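Local coordinates for Two-component system response regulator/GGDEF domain protein (Aeromonas salmonicida, PDB 3LUF) that probably makes cyclic di-GMP from GTP through a GGDEF domain absent from this fragment, which holds its two magnesium-binding receiver domains, at residues B[193-196]-B[197-201]; B[236-239]-B[240-243]. One frame throughout, in Å; residues are numbered along the deposited sequence.

Contact 1: B[193-196]-B[197-201]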
ATOM      1  N   GLU B 193      -7.353 -20.182   3.944  1.00 11.75           N
ATOM      2  CA  GLU B 193      -7.411 -21.634   3.660  1.00 12.47           C
ATOM      3  C   GLU B 193      -8.191 -21.977   2.385  1.00 13.47           C
ATOM      4  O   GLU B 193      -7.969 -23.051   1.794  1.00 12.92           O
ATOM      5  CB  GLU B 193      -8.009 -22.379   4.861  1.00 11.17           C
ATOM      6  CG  GLU B 193      -7.085 -22.362   6.082  1.00 12.42           C
ATOM      7  CD  GLU B 193      -7.473 -23.417   7.095  1.00 17.59           C
ATOM      8  OE1 GLU B 193      -8.627 -23.407   7.513  1.00 17.18           O
ATOM      9  OE2 GLU B 193      -6.600 -24.234   7.487  1.00 22.70           O
ATOM     10  N   ARG B 194      -9.052 -21.046   1.955  1.00 14.42           N
ATOM     11  CA  ARG B 194      -9.875 -21.185   0.740  1.00 15.79           C
ATOM     12  C   ARG B 194      -9.437 -20.281  -0.414  1.00 15.76           C
ATOM     13  O   ARG B 194      -9.506 -20.689  -1.584  1.00 17.07           O
ATOM     14  CB  ARG B 194     -11.351 -20.860   1.030  1.00 16.01           C
ATOM     15  CG  ARG B 194     -12.090 -21.792   1.887  1.00 18.26           C
ATOM     16  CD  ARG B 194     -13.560 -21.340   1.962  1.00 17.20           C
ATOM     17  NE  ARG B 194     -14.400 -21.870   0.892  1.00 19.77           N
ATOM     18  CZ  ARG B 194     -15.675 -21.523   0.720  1.00 17.57           C
ATOM     19  NH1 ARG B 194     -16.227 -20.599   1.500  1.00 18.89           N
ATOM     20  NH2 ARG B 194     -16.391 -22.063  -0.262  1.00 22.30           N
ATOM     21  N   TYR B 195      -9.076 -19.023  -0.111  1.00 15.25           N
ATOM     22  CA  TYR B 195      -8.867 -18.006  -1.143  1.00 15.53           C
ATOM     23  C   TYR B 195      -7.467 -17.429  -1.116  1.00 14.74           C
ATOM     24  O   TYR B 195      -6.985 -17.058  -0.039  1.00 13.37           O
ATOM     25  CB  TYR B 195      -9.876 -16.851  -0.968  1.00 15.07           C
ATOM     26  CG  TYR B 195     -11.315 -17.346  -1.038  1.00 18.18           C
ATOM     27  CD1 TYR B 195     -11.771 -18.000  -2.190  1.00 20.10           C
ATOM     28  CD2 TYR B 195     -12.155 -17.259   0.060  1.00 20.95           C
ATOM     29  CE1 TYR B 195     -13.068 -18.526  -2.268  1.00 21.69           C
ATOM     30  CE2 TYR B 195     -13.481 -17.748   0.003  1.00 21.86           C
ATOM     31  CZ  TYR B 195     -13.911 -18.397  -1.179  1.00 22.52           C
ATOM     32  OH  TYR B 195     -15.183 -18.886  -1.261  1.00 22.97           O
ATOM     33  N   SER B 196      -6.835 -17.352  -2.287  1.00 14.93           N
ATOM     34  CA  SER B 196      -5.506 -16.732  -2.449  1.00 14.96           C
ATOM     35  C   SER B 196      -5.600 -15.205  -2.385  1.00 15.12           C
ATOM     36  O   SER B 196      -6.703 -14.625  -2.423  1.00 13.99           O
ATOM     37  CB  SER B 196      -4.873 -17.123  -3.799  1.00 16.29           C
ATOM     38  OG  SER B 196      -5.523 -16.431  -4.876  1.00 16.12           O
ATOM     39  N   LYS B 197      -4.440 -14.566  -2.284  1.00 15.15           N
ATOM     40  CA  LYS B 197      -4.362 -13.086  -2.288  1.00 17.19           C
ATOM     41  C   LYS B 197      -4.919 -12.464  -3.555  1.00 18.29           C
ATOM     42  O   LYS B 197      -5.349 -11.303  -3.519  1.00 18.57           O
ATOM     43  CB  LYS B 197      -2.928 -12.624  -2.105  1.00 17.42           C
ATOM     44  CG  LYS B 197      -2.418 -12.673  -0.696  1.00 18.88           C
ATOM     45  CD  LYS B 197      -0.977 -12.162  -0.645  1.00 20.68           C
ATOM     46  CE  LYS B 197      -0.394 -12.283   0.744  1.00 26.91           C
ATOM     47  NZ  LYS B 197       0.670 -11.247   0.909  1.00 30.60           N
ATOM     48  N   GLN B 198      -4.902 -13.216  -4.661  1.00 19.14           N
ATOM     49  CA  GLN B 198      -5.438 -12.717  -5.931  1.00 20.80           C
ATOM     50  C   GLN B 198      -6.943 -12.960  -6.016  1.00 20.46           C
ATOM     51  O   GLN B 198      -7.666 -12.259  -6.730  1.00 22.14           O
ATOM     52  CB  GLN B 198      -4.684 -13.327  -7.131  1.00 21.94           C
ATOM     53  CG  GLN B 198      -5.277 -12.980  -8.545  1.00 25.69           C
ATOM     54  CD  GLN B 198      -5.426 -11.465  -8.793  1.00 30.04           C
ATOM     55  OE1 GLN B 198      -6.493 -10.990  -9.197  1.00 30.96           O
ATOM     56  NE2 GLN B 198      -4.361 -10.712  -8.540  1.00 33.39           N
ATOM     57  N   GLN B 199      -7.436 -13.938  -5.276  1.00 18.84           N
ATOM     58  CA  GLN B 199      -8.858 -14.234  -5.305  1.00 18.42           C
ATOM     59  C   GLN B 199      -9.667 -13.323  -4.393  1.00 17.86           C
ATOM     60  O   GLN B 199     -10.836 -13.032  -4.678  1.00 18.89           O
ATOM     61  CB  GLN B 199      -9.132 -15.682  -4.938  1.00 18.83           C
ATOM     62  CG  GLN B 199      -8.690 -16.669  -6.047  1.00 21.77           C
ATOM     63  CD  GLN B 199      -8.804 -18.096  -5.604  1.00 25.31           C
ATOM     64  OE1 GLN B 199      -8.301 -18.476  -4.539  1.00 22.71           O
ATOM     65  NE2 GLN B 199      -9.473 -18.911  -6.413  1.00 28.87           N
ATOM     66  N   LEU B 200      -9.056 -12.919  -3.286  1.00 14.75           N
ATOM     67  CA  LEU B 200      -9.750 -12.135  -2.281  1.00 13.30           C
ATOM     68  C   LEU B 200      -8.720 -11.305  -1.523  1.00 12.58           C
ATOM     69  O   LEU B 200      -7.982 -11.874  -0.709  1.00 13.23           O
ATOM     70  CB  LEU B 200     -10.507 -13.082  -1.310  1.00 13.50           C
ATOM     71  CG  LEU B 200     -11.373 -12.402  -0.245  1.00 12.43           C
ATOM     72  CD1 LEU B 200     -12.516 -11.591  -0.928  1.00 13.06           C
ATOM     73  CD2 LEU B 200     -11.914 -13.347   0.853  1.00 16.44           C
ATOM     74  N   ALA B 201      -8.691  -9.987  -1.740  1.00 10.67           N
ATOM     75  CA  ALA B 201      -7.703  -9.127  -1.039  1.00 10.48           C
ATOM     76  C   ALA B 201      -8.200  -8.874   0.384  1.00 10.10           C
ATOM     77  O   ALA B 201      -9.401  -8.748   0.605  1.00 11.33           O
ATOM     78  CB  ALA B 201      -7.501  -7.821  -1.769  1.00 10.47           C
TER

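Contact 2: B[236-239]-B[240-243]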
ATOM      1  N   GLN B 236      -8.849   5.454   1.640  1.00 14.31           N
ATOM      2  CA  GLN B 236      -8.962   5.512   0.186  1.00 15.28           C
ATOM      3  C   GLN B 236      -7.708   5.062  -0.531  1.00 14.18           C
ATOM      4  O   GLN B 236      -7.802   4.280  -1.456  1.00 14.61           O
ATOM      5  CB  GLN B 236      -9.352   6.910  -0.296  1.00 15.72           C
ATOM      6  CG  GLN B 236      -9.329   7.061  -1.823  1.00 19.28           C
ATOM      7  CD  GLN B 236     -10.006   8.363  -2.288  1.00 27.18           C
ATOM      8  OE1 GLN B 236     -10.983   8.339  -3.045  1.00 29.09           O
ATOM      9  NE2 GLN B 236      -9.524   9.488  -1.781  1.00 27.90           N
ATOM     10  N   CYS B 237      -6.536   5.560  -0.103  1.00 11.95           N
ATOM     11  CA  CYS B 237      -5.259   5.204  -0.730  1.00 11.90           C
ATOM     12  C   CYS B 237      -5.026   3.694  -0.637  1.00 11.14           C
ATOM     13  O   CYS B 237      -4.666   3.061  -1.624  1.00 10.62           O
ATOM     14  CB  CYS B 237      -4.114   5.938  -0.019  1.00 10.83           C
ATOM     15  SG  CYS B 237      -2.496   5.541  -0.577  1.00 14.01           S
ATOM     16  N   ARG B 238      -5.237   3.131   0.549  1.00 11.34           N
ATOM     17  CA  ARG B 238      -4.981   1.682   0.711  1.00 12.39           C
ATOM     18  C   ARG B 238      -5.922   0.820  -0.145  1.00 11.44           C
ATOM     19  O   ARG B 238      -5.502  -0.195  -0.750  1.00 11.24           O
ATOM     20  CB  ARG B 238      -5.171   1.284   2.175  1.00 11.70           C
ATOM     21  CG  ARG B 238      -4.137   1.877   3.090  1.00 14.52           C
ATOM     22  CD  ARG B 238      -2.908   0.948   3.260  1.00 16.05           C
ATOM     23  NE  ARG B 238      -2.237   0.588   2.015  1.00 15.18           N
ATOM     24  CZ  ARG B 238      -1.415   1.382   1.327  1.00 17.85           C
ATOM     25  NH1 ARG B 238      -1.192   2.631   1.739  1.00 15.23           N
ATOM     26  NH2 ARG B 238      -0.847   0.942   0.206  1.00 16.20           N
ATOM     27  N   VAL B 239      -7.194   1.212  -0.133  1.00 11.57           N
ATOM     28  CA  VAL B 239      -8.202   0.492  -0.881  1.00 11.69           C
ATOM     29  C   VAL B 239      -7.866   0.586  -2.350  1.00 11.23           C
ATOM     30  O   VAL B 239      -7.790  -0.442  -3.022  1.00  9.69           O
ATOM     31  CB  VAL B 239      -9.618   0.958  -0.556  1.00 12.11           C
ATOM     32  CG1 VAL B 239     -10.618   0.432  -1.635  1.00 13.24           C
ATOM     33  CG2 VAL B 239     -10.010   0.481   0.824  1.00 12.10           C
ATOM     34  N   SER B 240      -7.560   1.795  -2.846  1.00 10.52           N
ATOM     35  CA  SER B 240      -7.230   1.919  -4.268  1.00 11.06           C
ATOM     36  C   SER B 240      -6.027   1.069  -4.655  1.00 10.80           C
ATOM     37  O   SER B 240      -6.052   0.366  -5.674  1.00 11.33           O
ATOM     38  CB  SER B 240      -6.984   3.384  -4.656  1.00 11.97           C
ATOM     39  OG  SER B 240      -8.185   4.063  -4.421  1.00 13.13           O
ATOM     40  N   HIS B 241      -4.972   1.086  -3.823  1.00 10.46           N
ATOM     41  CA  HIS B 241      -3.773   0.294  -4.117  1.00 11.03           C
ATOM     42  C   HIS B 241      -4.073  -1.208  -4.202  1.00  9.88           C
ATOM     43  O   HIS B 241      -3.535  -1.894  -5.086  1.00 10.81           O
ATOM     44  CB  HIS B 241      -2.656   0.525  -3.090  1.00 12.45           C
ATOM     45  CG  HIS B 241      -1.819   1.743  -3.337  1.00 14.25           C
ATOM     46  ND1 HIS B 241      -0.940   1.834  -4.390  1.00 23.42           N
ATOM     47  CD2 HIS B 241      -1.683   2.893  -2.632  1.00 18.48           C
ATOM     48  CE1 HIS B 241      -0.310   3.002  -4.338  1.00 21.17           C
ATOM     49  NE2 HIS B 241      -0.759   3.668  -3.289  1.00 18.59           N
ATOM     50  N   ASN B 242      -4.894  -1.698  -3.290  1.00  9.54           N
ATOM     51  CA  ASN B 242      -5.247  -3.131  -3.280  1.00  9.71           C
ATOM     52  C   ASN B 242      -6.118  -3.532  -4.462  1.00  8.94           C
ATOM     53  O   ASN B 242      -5.927  -4.617  -5.071  1.00  8.25           O
ATOM     54  CB  ASN B 242      -5.878  -3.544  -1.947  1.00 11.53           C
ATOM     55  CG  ASN B 242      -4.834  -3.687  -0.875  1.00 14.03           C
ATOM     56  OD1 ASN B 242      -4.506  -2.731  -0.161  1.00 18.57           O
ATOM     57  ND2 ASN B 242      -4.186  -4.837  -0.860  1.00 14.30           N
ATOM     58  N   LEU B 243      -7.045  -2.659  -4.802  1.00  9.12           N
ATOM     59  CA  LEU B 243      -7.880  -2.886  -6.012  1.00  8.49           C
ATOM     60  C   LEU B 243      -7.041  -2.863  -7.288  1.00 10.11           C
ATOM     61  O   LEU B 243      -7.198  -3.702  -8.185  1.00  9.59           O
ATOM     62  CB  LEU B 243      -9.080  -1.927  -6.083  1.00  8.71           C
ATOM     63  CG  LEU B 243     -10.085  -1.994  -4.938  1.00  8.71           C
ATOM     64  CD1 LEU B 243     -11.144  -0.922  -5.106  1.00 10.58           C
ATOM     65  CD2 LEU B 243     -10.731  -3.381  -4.793  1.00 12.57           C
TER

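Contact 1: B[193-196]-B[197-201]
S196 and Q199 exchange side-chain and backbone bonds in the pattern of a capping box, set round a single helical turn at 197-199 that lacks regular helix bonding. In one direction Q199 reaches back with its side chain: CG lies anti to the carbonyl carbon (chi1 -71°), the chain then runs extended, and OE1 accepts S196 N at 2.9 Å. The N-H...O angle of 174° makes this bond almost straight, and the donor arrives in the amide carbonyl plane on a lone pair of OE1. In the other direction Q199 N meets S196 OG at 3.2 Å, while Q198 N makes a weaker bond to the same hydroxyl. The backbone closes the turn from L200 N to S196 O, 3.0 Å, and S196 O takes a second, weak bond from Q199 N.

Y195 supplies the apolar part. Its side chain crosses that of L200 at a slant, with Y195 CB 3.8 Å from L200 CB and Y195 CD2 4.0 Å from L200 CD2; Q199 OE1 sits near the plane of the tyrosine ring, at its edge. The phenol oxygen Y195 OH lies 3.3 Å above the R194 guanidinium plane, over its centre, while R194 NH1 is held in a salt bridge by E165.

The turn links helix 184-194 to strand 201-207 in the second receiver domain. R192 binds both Y195 O and L200 O, tying the turn to the end of its own helix. L200, the buried member, packs inward on L191 of that helix and V173 of strand 172-176.

Contact 2: B[236-239]-B[240-243]
Four consecutive i to i+4 backbone bonds, from S240 N to Q236 O through L243 N to V239 O, all of 2.9 to 3.0 Å and near straight, define 236-243 as regular alpha-helix. It belongs to helix 232-248, the last helix of the second CheY-like receiver domain, an alpha/beta fold with a five-stranded parallel sheet.

C237, R238 and H241 gather on one part of this helix. The imidazole of H241 presents its CD2-NE2 edge to the thiol: C237 SG lies 4.4 Å from the ring centroid and 83° off the ring normal, hence in the ring plane, and only 3.4 Å from H241 CD2. R238 approaches the same ring with its guanidinium folded back by bends at chi2 and chi3, which bring R238 NH2 to 3.5 Å from H241 CD2. The guanidinium and imidazole planes are only 6° apart, but the two side chains cross at a slant.

The polar ends find partners in both chains. R238 pairs through NE with D224 of its own chain and through NH1 with D224 of the second subunit, while H241 NE2 bonds to N223 O of that subunit; the H241 rings of the two chains also meet, nearly perpendicular.

Q236 and S240 lie against helix 106-122, and Q236 NE2 bonds to D99. Toward the sheet the helix turns V239 and L243, both touching L172 of strand 172-176. These two side chains lie alongside each other and point the same way, V239 CG1 standing 3.8 Å from L243 CD1.

Both contacts are local and belong to the second receiver domain, but they differ in depth: contact 1 is a mostly exposed turn, contact 2 a largely buried length of helix. Their centres are about 17 Å apart and their nearest atoms about 5 Å, without touching. Helix 232-248 nevertheless joins them, since Q198 of contact 1 packs on L246 further along it. In contact 1 side chains of S196 and Q199 supplement a few backbone bonds; in contact 2 the backbone bonds itself, leaving side chains to face the sheet, helix 106-122 and the second subunit. Residue N223 serves both places, bonding K197 O within the chain and, from the second subunit, H241.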